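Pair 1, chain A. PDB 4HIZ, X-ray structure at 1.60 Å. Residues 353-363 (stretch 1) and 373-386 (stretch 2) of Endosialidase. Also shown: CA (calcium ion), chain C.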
# COMPACT_ATOMS: atom_id res chain seq x y z
N LYS A 353 9.37 -32.33 -17.55
CA LYS A 353 10.69 -31.84 -17.14
C LYS A 353 11.76 -32.82 -17.60
O LYS A 353 11.63 -34.02 -17.43
CB LYS A 353 10.78 -31.66 -15.62
CG LYS A 353 9.87 -30.52 -15.07
CD LYS A 353 10.36 -29.14 -15.57
CE LYS A 353 9.35 -28.00 -15.26
NZ LYS A 353 7.99 -28.28 -15.95
N TYR A 354 12.82 -32.27 -18.17
CA TYR A 354 13.96 -33.08 -18.63
C TYR A 354 15.10 -32.98 -17.65
O TYR A 354 15.51 -31.87 -17.27
CB TYR A 354 14.38 -32.56 -20.00
CG TYR A 354 15.50 -33.28 -20.69
CD1 TYR A 354 15.27 -34.43 -21.43
CD2 TYR A 354 16.79 -32.76 -20.65
CE1 TYR A 354 16.32 -35.07 -22.11
CE2 TYR A 354 17.82 -33.40 -21.32
CZ TYR A 354 17.57 -34.54 -22.03
OH TYR A 354 18.62 -35.16 -22.72
N TYR A 355 15.63 -34.14 -17.23
CA TYR A 355 16.81 -34.17 -16.37
C TYR A 355 17.74 -35.27 -16.82
O TYR A 355 17.34 -36.44 -16.89
CB TYR A 355 16.42 -34.52 -14.93
CG TYR A 355 15.58 -33.50 -14.24
CD1 TYR A 355 16.16 -32.42 -13.60
CD2 TYR A 355 14.20 -33.64 -14.20
CE1 TYR A 355 15.40 -31.49 -12.91
CE2 TYR A 355 13.41 -32.71 -13.52
CZ TYR A 355 14.03 -31.64 -12.89
OH TYR A 355 13.29 -30.72 -12.20
N ASP A 356 18.99 -34.91 -17.11
CA ASP A 356 20.02 -35.91 -17.37
C ASP A 356 19.59 -36.93 -18.42
O ASP A 356 19.77 -38.14 -18.23
CB ASP A 356 20.37 -36.63 -16.08
CG ASP A 356 20.95 -35.70 -15.05
OD1 ASP A 356 21.64 -34.73 -15.46
OD2 ASP A 356 20.73 -35.92 -13.83
N GLY A 357 19.03 -36.45 -19.51
CA GLY A 357 18.74 -37.33 -20.64
C GLY A 357 17.39 -38.03 -20.56
O GLY A 357 17.04 -38.75 -21.48
N ILE A 358 16.63 -37.79 -19.49
CA ILE A 358 15.34 -38.47 -19.32
C ILE A 358 14.25 -37.41 -19.25
O ILE A 358 14.40 -36.41 -18.56
CB ILE A 358 15.32 -39.37 -18.08
CG1 ILE A 358 16.39 -40.46 -18.25
CG2 ILE A 358 13.91 -40.02 -17.89
CD1 ILE A 358 16.45 -41.43 -17.15
N LEU A 359 13.17 -37.62 -19.98
CA LEU A 359 12.06 -36.68 -19.97
C LEU A 359 10.98 -37.32 -19.09
O LEU A 359 10.56 -38.43 -19.35
CB LEU A 359 11.55 -36.52 -21.42
CG LEU A 359 10.36 -35.55 -21.61
CD1 LEU A 359 10.73 -34.13 -21.08
CD2 LEU A 359 10.01 -35.54 -23.11
N TYR A 360 10.55 -36.60 -18.04
CA TYR A 360 9.46 -37.06 -17.15
C TYR A 360 8.21 -36.27 -17.45
O TYR A 360 8.28 -35.11 -17.83
CB TYR A 360 9.87 -36.80 -15.68
CG TYR A 360 11.12 -37.57 -15.29
CD1 TYR A 360 11.03 -38.90 -14.88
CD2 TYR A 360 12.39 -36.97 -15.37
CE1 TYR A 360 12.18 -39.64 -14.54
CE2 TYR A 360 13.54 -37.68 -15.01
CZ TYR A 360 13.42 -39.01 -14.61
OH TYR A 360 14.55 -39.72 -14.27
N LEU A 361 7.06 -36.94 -17.31
CA LEU A 361 5.77 -36.32 -17.63
C LEU A 361 4.74 -36.79 -16.62
O LEU A 361 4.72 -37.96 -16.23
CB LEU A 361 5.36 -36.75 -19.07
CG LEU A 361 3.98 -36.29 -19.59
CD1 LEU A 361 4.00 -36.13 -21.13
CD2 LEU A 361 2.84 -37.25 -19.22
N THR A 362 3.89 -35.87 -16.15
CA THR A 362 2.69 -36.31 -15.40
C THR A 362 1.46 -35.77 -16.08
O THR A 362 1.53 -34.72 -16.73
CB THR A 362 2.66 -35.69 -13.97
OG1 THR A 362 2.68 -34.26 -14.07
CG2 THR A 362 3.84 -36.16 -13.15
N THR A 363 0.32 -36.47 -15.93
CA THR A 363 -0.90 -35.96 -16.52
C THR A 363 -1.87 -35.56 -15.44
O THR A 363 -1.76 -36.00 -14.29
CB THR A 363 -1.64 -37.04 -17.37
OG1 THR A 363 -1.95 -38.16 -16.53
CG2 THR A 363 -0.77 -37.54 -18.54
N SER A 373 -4.48 -39.51 -13.15
CA SER A 373 -3.09 -39.11 -13.45
C SER A 373 -2.13 -40.28 -13.58
O SER A 373 -2.21 -41.29 -12.84
CB SER A 373 -2.57 -38.25 -12.30
OG SER A 373 -3.28 -37.03 -12.27
N THR A 374 -1.16 -40.08 -14.48
CA THR A 374 -0.12 -41.07 -14.78
C THR A 374 1.21 -40.35 -14.72
O THR A 374 1.31 -39.18 -15.09
CB THR A 374 -0.31 -41.56 -16.24
OG1 THR A 374 -1.60 -42.16 -16.35
CG2 THR A 374 0.73 -42.61 -16.65
N LEU A 375 2.22 -41.06 -14.23
CA LEU A 375 3.61 -40.63 -14.31
C LEU A 375 4.29 -41.41 -15.43
O LEU A 375 4.10 -42.63 -15.54
CB LEU A 375 4.34 -40.89 -12.97
CG LEU A 375 5.86 -40.69 -12.92
CD1 LEU A 375 6.27 -39.23 -13.18
CD2 LEU A 375 6.41 -41.16 -11.55
N ALA A 376 5.06 -40.74 -16.27
CA ALA A 376 5.70 -41.44 -17.38
C ALA A 376 7.13 -40.93 -17.54
O ALA A 376 7.44 -39.81 -17.10
CB ALA A 376 4.90 -41.23 -18.65
N MET A 377 8.01 -41.74 -18.15
CA MET A 377 9.35 -41.26 -18.47
C MET A 377 9.75 -41.77 -19.84
O MET A 377 9.32 -42.84 -20.25
CB MET A 377 10.34 -41.72 -17.40
CG MET A 377 10.46 -43.22 -17.31
SD MET A 377 11.87 -43.85 -18.26
CE MET A 377 12.97 -43.84 -16.88
N SER A 378 10.57 -40.99 -20.54
CA SER A 378 11.02 -41.39 -21.87
C SER A 378 12.51 -41.16 -21.93
O SER A 378 12.99 -40.09 -21.56
CB SER A 378 10.35 -40.54 -22.95
OG SER A 378 10.93 -40.79 -24.23
N ALA A 379 13.23 -42.16 -22.42
CA ALA A 379 14.68 -42.06 -22.60
C ALA A 379 15.04 -41.65 -24.04
O ALA A 379 16.22 -41.53 -24.38
CB ALA A 379 15.35 -43.39 -22.26
N ASP A 380 14.02 -41.42 -24.87
CA ASP A 380 14.25 -41.05 -26.25
C ASP A 380 13.43 -39.84 -26.70
O ASP A 380 12.90 -39.80 -27.83
CB ASP A 380 14.06 -42.25 -27.19
CG ASP A 380 12.64 -42.79 -27.19
OD1 ASP A 380 11.78 -42.20 -26.50
OD2 ASP A 380 12.38 -43.80 -27.90
N LEU A 381 13.35 -38.85 -25.82
CA LEU A 381 12.79 -37.55 -26.16
C LEU A 381 11.34 -37.66 -26.58
O LEU A 381 10.87 -36.91 -27.43
CB LEU A 381 13.62 -36.88 -27.28
CG LEU A 381 15.10 -36.78 -26.91
CD1 LEU A 381 15.96 -36.29 -28.07
CD2 LEU A 381 15.22 -35.88 -25.70
N GLY A 382 10.61 -38.60 -25.98
CA GLY A 382 9.17 -38.61 -26.16
C GLY A 382 8.67 -39.55 -27.26
O GLY A 382 7.46 -39.60 -27.51
N GLU A 383 9.57 -40.27 -27.92
CA GLU A 383 9.12 -41.24 -28.92
C GLU A 383 8.50 -42.47 -28.27
O GLU A 383 7.56 -43.04 -28.79
CB GLU A 383 10.27 -41.67 -29.83
CG GLU A 383 10.97 -40.52 -30.50
CD GLU A 383 10.45 -40.24 -31.88
OE1 GLU A 383 9.24 -39.98 -32.03
OE2 GLU A 383 11.27 -40.31 -32.83
N ASN A 384 9.06 -42.89 -27.13
CA ASN A 384 8.54 -44.05 -26.39
C ASN A 384 8.55 -43.77 -24.91
O ASN A 384 9.49 -43.14 -24.41
CB ASN A 384 9.41 -45.26 -26.67
CG ASN A 384 9.28 -45.73 -28.12
OD1 ASN A 384 8.30 -46.37 -28.48
ND2 ASN A 384 10.23 -45.36 -28.94
N TRP A 385 7.53 -44.25 -24.19
CA TRP A 385 7.40 -43.94 -22.78
C TRP A 385 7.21 -45.21 -21.97
O TRP A 385 6.70 -46.22 -22.49
CB TRP A 385 6.17 -43.07 -22.59
CG TRP A 385 6.21 -41.77 -23.29
CD1 TRP A 385 5.82 -41.51 -24.58
CD2 TRP A 385 6.61 -40.50 -22.73
NE1 TRP A 385 5.98 -40.17 -24.87
CE2 TRP A 385 6.46 -39.53 -23.75
CE3 TRP A 385 7.10 -40.09 -21.47
CZ2 TRP A 385 6.77 -38.19 -23.57
CZ3 TRP A 385 7.41 -38.75 -21.29
CH2 TRP A 385 7.24 -37.81 -22.33
N ASN A 386 7.62 -45.14 -20.70
CA ASN A 386 7.27 -46.12 -19.67
C ASN A 386 6.28 -45.43 -18.71
O ASN A 386 6.52 -44.29 -18.31
CB ASN A 386 8.54 -46.48 -18.89
CG ASN A 386 9.54 -47.20 -19.77
OD1 ASN A 386 10.66 -46.73 -20.00
ND2 ASN A 386 9.13 -48.33 -20.29
CA CA C . 5.39 -43.21 -30.06
O HOH W 1 14.47 -38.40 -23.32
O HOH W 2 18.88 -39.64 -23.67
O HOH W 3 17.01 -38.20 -24.30
O HOH W 4 -3.38 -40.23 -17.61
O HOH W 5 5.53 -40.81 -29.11
O HOH W 6 6.38 -45.32 -30.52
O HOH W 7 4.43 -44.63 -31.54
O HOH W 8 3.99 -43.27 -27.83
O HOH W 9 3.21 -42.08 -30.43

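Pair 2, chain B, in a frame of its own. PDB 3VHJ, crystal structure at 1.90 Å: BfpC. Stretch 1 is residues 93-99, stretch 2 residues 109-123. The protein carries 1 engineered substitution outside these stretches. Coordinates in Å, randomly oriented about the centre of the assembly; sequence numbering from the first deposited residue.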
# COMPACT_ATOMS: atom_id res chain seq x y z
N ASN B 93 5.02 14.93 -1.77
CA ASN B 93 6.40 15.13 -1.33
C ASN B 93 7.50 14.50 -2.18
O ASN B 93 8.38 13.82 -1.65
CB ASN B 93 6.53 14.68 0.12
CG ASN B 93 6.16 13.21 0.31
OD1 ASN B 93 5.30 12.68 -0.39
ND2 ASN B 93 6.81 12.56 1.27
N GLU B 94 7.46 14.72 -3.49
CA GLU B 94 8.49 14.19 -4.39
C GLU B 94 8.56 12.67 -4.36
O GLU B 94 9.63 12.09 -4.57
CB GLU B 94 9.86 14.74 -3.99
CG GLU B 94 9.89 16.18 -3.50
CD GLU B 94 9.69 17.18 -4.61
OE1 GLU B 94 9.93 18.38 -4.38
OE2 GLU B 94 9.29 16.75 -5.72
N LEU B 95 7.44 12.02 -4.09
CA LEU B 95 7.45 10.56 -4.04
C LEU B 95 6.39 10.01 -4.99
O LEU B 95 5.33 10.62 -5.17
CB LEU B 95 7.16 10.11 -2.60
CG LEU B 95 7.33 8.65 -2.20
CD1 LEU B 95 8.81 8.26 -2.26
CD2 LEU B 95 6.79 8.47 -0.78
N TRP B 96 6.68 8.87 -5.60
CA TRP B 96 5.74 8.23 -6.50
C TRP B 96 5.25 6.94 -5.87
O TRP B 96 6.03 6.18 -5.31
CB TRP B 96 6.40 7.93 -7.85
CG TRP B 96 6.54 9.17 -8.66
CD1 TRP B 96 7.55 10.09 -8.59
CD2 TRP B 96 5.59 9.69 -9.59
NE1 TRP B 96 7.28 11.15 -9.42
CE2 TRP B 96 6.08 10.93 -10.05
CE3 TRP B 96 4.36 9.22 -10.09
CZ2 TRP B 96 5.39 11.71 -10.98
CZ3 TRP B 96 3.68 9.99 -11.02
CH2 TRP B 96 4.19 11.22 -11.45
N LEU B 97 3.95 6.71 -5.97
CA LEU B 97 3.33 5.54 -5.38
C LEU B 97 2.70 4.62 -6.42
O LEU B 97 2.10 5.09 -7.39
CB LEU B 97 2.23 5.98 -4.40
CG LEU B 97 2.61 7.04 -3.36
CD1 LEU B 97 1.36 7.44 -2.58
CD2 LEU B 97 3.69 6.50 -2.43
N VAL B 98 2.85 3.31 -6.23
CA VAL B 98 2.24 2.33 -7.12
C VAL B 98 1.50 1.40 -6.17
O VAL B 98 2.11 0.75 -5.33
CB VAL B 98 3.28 1.53 -7.92
CG1 VAL B 98 2.56 0.49 -8.80
CG2 VAL B 98 4.09 2.48 -8.80
N ILE B 99 0.18 1.34 -6.32
CA ILE B 99 -0.64 0.52 -5.44
C ILE B 99 -1.57 -0.41 -6.20
O ILE B 99 -1.81 -0.23 -7.39
CB ILE B 99 -1.48 1.41 -4.50
CG1 ILE B 99 -2.52 2.20 -5.29
CG2 ILE B 99 -0.56 2.41 -3.78
CD1 ILE B 99 -3.39 3.09 -4.43
N PHE B 109 -0.16 -4.62 -4.03
CA PHE B 109 0.98 -3.72 -4.21
C PHE B 109 0.89 -2.46 -3.37
O PHE B 109 -0.16 -1.84 -3.25
CB PHE B 109 1.10 -3.31 -5.69
CG PHE B 109 1.34 -4.46 -6.62
CD1 PHE B 109 2.57 -5.11 -6.65
CD2 PHE B 109 0.33 -4.91 -7.47
CE1 PHE B 109 2.80 -6.18 -7.51
CE2 PHE B 109 0.54 -5.98 -8.33
CZ PHE B 109 1.78 -6.62 -8.35
N ASP B 110 2.03 -2.11 -2.78
CA ASP B 110 2.15 -0.90 -1.98
C ASP B 110 3.63 -0.55 -2.08
O ASP B 110 4.44 -0.97 -1.26
CB ASP B 110 1.77 -1.14 -0.52
CG ASP B 110 2.03 0.08 0.36
OD1 ASP B 110 2.36 1.15 -0.21
OD2 ASP B 110 1.89 -0.03 1.60
N LYS B 111 3.99 0.20 -3.12
CA LYS B 111 5.38 0.57 -3.36
C LYS B 111 5.55 2.06 -3.53
O LYS B 111 4.67 2.73 -4.07
CB LYS B 111 5.89 -0.14 -4.61
CG LYS B 111 5.81 -1.65 -4.54
CD LYS B 111 7.04 -2.25 -3.87
CE LYS B 111 8.26 -2.10 -4.75
NZ LYS B 111 9.45 -2.82 -4.20
N SER B 112 6.68 2.58 -3.06
CA SER B 112 6.99 3.99 -3.20
C SER B 112 8.34 4.09 -3.90
O SER B 112 9.16 3.17 -3.79
CB SER B 112 7.06 4.67 -1.82
OG SER B 112 8.11 4.13 -1.05
N PHE B 113 8.55 5.17 -4.64
CA PHE B 113 9.81 5.37 -5.36
C PHE B 113 10.14 6.86 -5.36
O PHE B 113 9.25 7.69 -5.41
CB PHE B 113 9.69 4.94 -6.83
CG PHE B 113 9.11 3.57 -7.02
CD1 PHE B 113 7.75 3.35 -6.90
CD2 PHE B 113 9.95 2.50 -7.32
CE1 PHE B 113 7.22 2.08 -7.08
CE2 PHE B 113 9.43 1.23 -7.51
CZ PHE B 113 8.06 1.01 -7.38
N HIS B 114 11.42 7.19 -5.31
CA HIS B 114 11.78 8.60 -5.37
C HIS B 114 11.87 9.02 -6.83
O HIS B 114 11.85 10.20 -7.15
CB HIS B 114 13.10 8.86 -4.64
CG HIS B 114 12.96 8.89 -3.15
ND1 HIS B 114 11.94 9.57 -2.51
CD2 HIS B 114 13.70 8.32 -2.17
CE1 HIS B 114 12.06 9.41 -1.20
NE2 HIS B 114 13.11 8.65 -0.97
N SER B 115 11.94 8.02 -7.71
CA SER B 115 12.04 8.24 -9.15
C SER B 115 10.78 7.85 -9.91
O SER B 115 10.26 6.74 -9.75
CB SER B 115 13.23 7.46 -9.72
OG SER B 115 13.10 7.31 -11.12
N LYS B 116 10.30 8.76 -10.74
CA LYS B 116 9.11 8.52 -11.54
C LYS B 116 9.35 7.41 -12.56
O LYS B 116 8.48 6.58 -12.81
CB LYS B 116 8.69 9.81 -12.26
CG LYS B 116 7.50 9.64 -13.19
CD LYS B 116 7.14 10.95 -13.88
CE LYS B 116 5.94 10.77 -14.80
NZ LYS B 116 5.53 12.06 -15.44
N ASP B 117 10.54 7.39 -13.15
CA ASP B 117 10.86 6.36 -14.14
C ASP B 117 10.82 4.97 -13.53
O ASP B 117 10.29 4.04 -14.13
CB ASP B 117 12.24 6.62 -14.76
CG ASP B 117 12.24 7.82 -15.69
OD1 ASP B 117 11.34 7.90 -16.55
OD2 ASP B 117 13.14 8.68 -15.56
N ASP B 118 11.38 4.83 -12.33
CA ASP B 118 11.38 3.54 -11.64
C ASP B 118 9.96 3.12 -11.29
O ASP B 118 9.61 1.94 -11.38
CB ASP B 118 12.21 3.64 -10.35
CG ASP B 118 13.68 3.89 -10.63
OD1 ASP B 118 14.43 4.13 -9.66
OD2 ASP B 118 14.08 3.85 -11.81
N ALA B 119 9.14 4.09 -10.90
CA ALA B 119 7.75 3.84 -10.54
C ALA B 119 6.96 3.42 -11.77
O ALA B 119 6.17 2.47 -11.73
CB ALA B 119 7.14 5.09 -9.92
N LYS B 120 7.17 4.14 -12.87
CA LYS B 120 6.48 3.83 -14.12
C LYS B 120 6.88 2.43 -14.58
O LYS B 120 6.03 1.63 -14.97
CB LYS B 120 6.85 4.87 -15.19
CG LYS B 120 6.00 4.80 -16.46
CD LYS B 120 6.36 5.91 -17.45
CE LYS B 120 5.52 5.80 -18.72
NZ LYS B 120 5.79 6.91 -19.69
N LYS B 121 8.17 2.12 -14.50
CA LYS B 121 8.67 0.81 -14.91
C LYS B 121 8.09 -0.33 -14.07
O LYS B 121 7.75 -1.39 -14.59
CB LYS B 121 10.20 0.78 -14.84
CG LYS B 121 10.83 -0.55 -15.24
CD LYS B 121 12.35 -0.47 -15.24
CE LYS B 121 12.98 -1.82 -15.58
NZ LYS B 121 12.47 -2.37 -16.86
N PHE B 122 7.97 -0.11 -12.76
CA PHE B 122 7.42 -1.14 -11.88
C PHE B 122 5.95 -1.35 -12.21
O PHE B 122 5.47 -2.48 -12.29
CB PHE B 122 7.55 -0.71 -10.41
CG PHE B 122 7.10 -1.76 -9.45
CD1 PHE B 122 7.94 -2.81 -9.10
CD2 PHE B 122 5.82 -1.73 -8.90
CE1 PHE B 122 7.52 -3.82 -8.23
CE2 PHE B 122 5.38 -2.72 -8.03
CZ PHE B 122 6.24 -3.77 -7.69
N PHE B 123 5.24 -0.24 -12.41
CA PHE B 123 3.83 -0.24 -12.74
C PHE B 123 3.55 -1.08 -13.99
O PHE B 123 2.69 -1.97 -13.97
CB PHE B 123 3.39 1.21 -12.97
CG PHE B 123 1.95 1.36 -13.36
CD1 PHE B 123 0.93 1.01 -12.48
CD2 PHE B 123 1.61 1.92 -14.59
CE1 PHE B 123 -0.40 1.21 -12.82
CE2 PHE B 123 0.28 2.13 -14.94
CZ PHE B 123 -0.73 1.77 -14.05

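The sharpest difference lies in what follows the second strand. In pair 1 the chain makes a type I' turn from D380(A) to E383(A) and comes back as W385(A) against the face carrying L359(A) and L361(A). In pair 2 it enters a helix at K116(B), and the helix packs on the matching face.

The shared part is an antiparallel pair of strands. Fourteen central residues superpose with an RMSD of 0.7 Å. The strand directions differ by 162° in pair 1 and 167° in pair 2. The hydrogen-bonded pair L359(A) with S378(A) matches the pair W96(B) with F113(B). In pair 1, L359(A) N to S378(A) O is 2.9 Å and S378(A) N to L359(A) O is 2.8 Å. In pair 2, W96(B) N to F113(B) O and F113(B) N to W96(B) O are both 2.8 Å. Two residues on, L361(A) with A376(A) matches V98(B) with K111(B), again with two backbone hydrogen bonds. The bonds follow the same register in both proteins.

The indole of W385(A) packs against both L359(A) and L361(A). L359(A) CD2 lies 3.7 Å from W385(A) CH2, and L361(A) CB lies 3.6 Å from W385(A) CZ3. Across the strands stand small residues, A376(A) and S378(A).

In pair 2 two strand positions carry larger side chains: W96(B) takes the place of L359(A), and F113(B) that of S378(A). The helix adds F122(B) and F123(B). It meets the tryptophan with a small residue: W96(B) CB is 3.6 Å from A119(B) CB. K116(B) CB sits over the indole, 3.7 Å from the centroid of the five-membered ring of W96(B), a CH-pi contact. V98(B), in the place of L361(A), meets several aromatic rings. V98(B) CG2 is 3.6 Å from F113(B) CE1. V98(B) CG1 is 3.9 Å from F122(B) CD2, at the edge of that ring.

D380(A) matches S115(B). S115(B) is the N-cap of the helix; S115(B) OG accepts from D118(B) N at 3.3 Å. D380(A) instead braces its own loop, with N384(A) N 2.9 Å from D380(A) OD1 and N384(A) ND2 2.9 Å from D380(A) OD2. Also in pair 1, S378(A) OG accepts from G382(A) N at 2.8 Å and so ties the turn back to the strand. E383(A) O also binds a calcium ion at 2.5 Å; waters and an atom elsewhere in the structure complete its shell.

On the other face, Y360(A) matches L97(B) and M377(A) matches S112(B). Y360(A) CD1 approaches M377(A) CB at 3.8 Å; L97(B) CD2 approaches S112(B) CB at 3.9 Å. The neighbouring I358(A) and L95(B) fall together, with side-chain centres 1.0 Å apart. I358(A) CG2 is 4.0 Å from M377(A) CB, and L95(B) CD2 is 3.9 Å from S112(B) CB. Here different side chains keep nearly the same spacing.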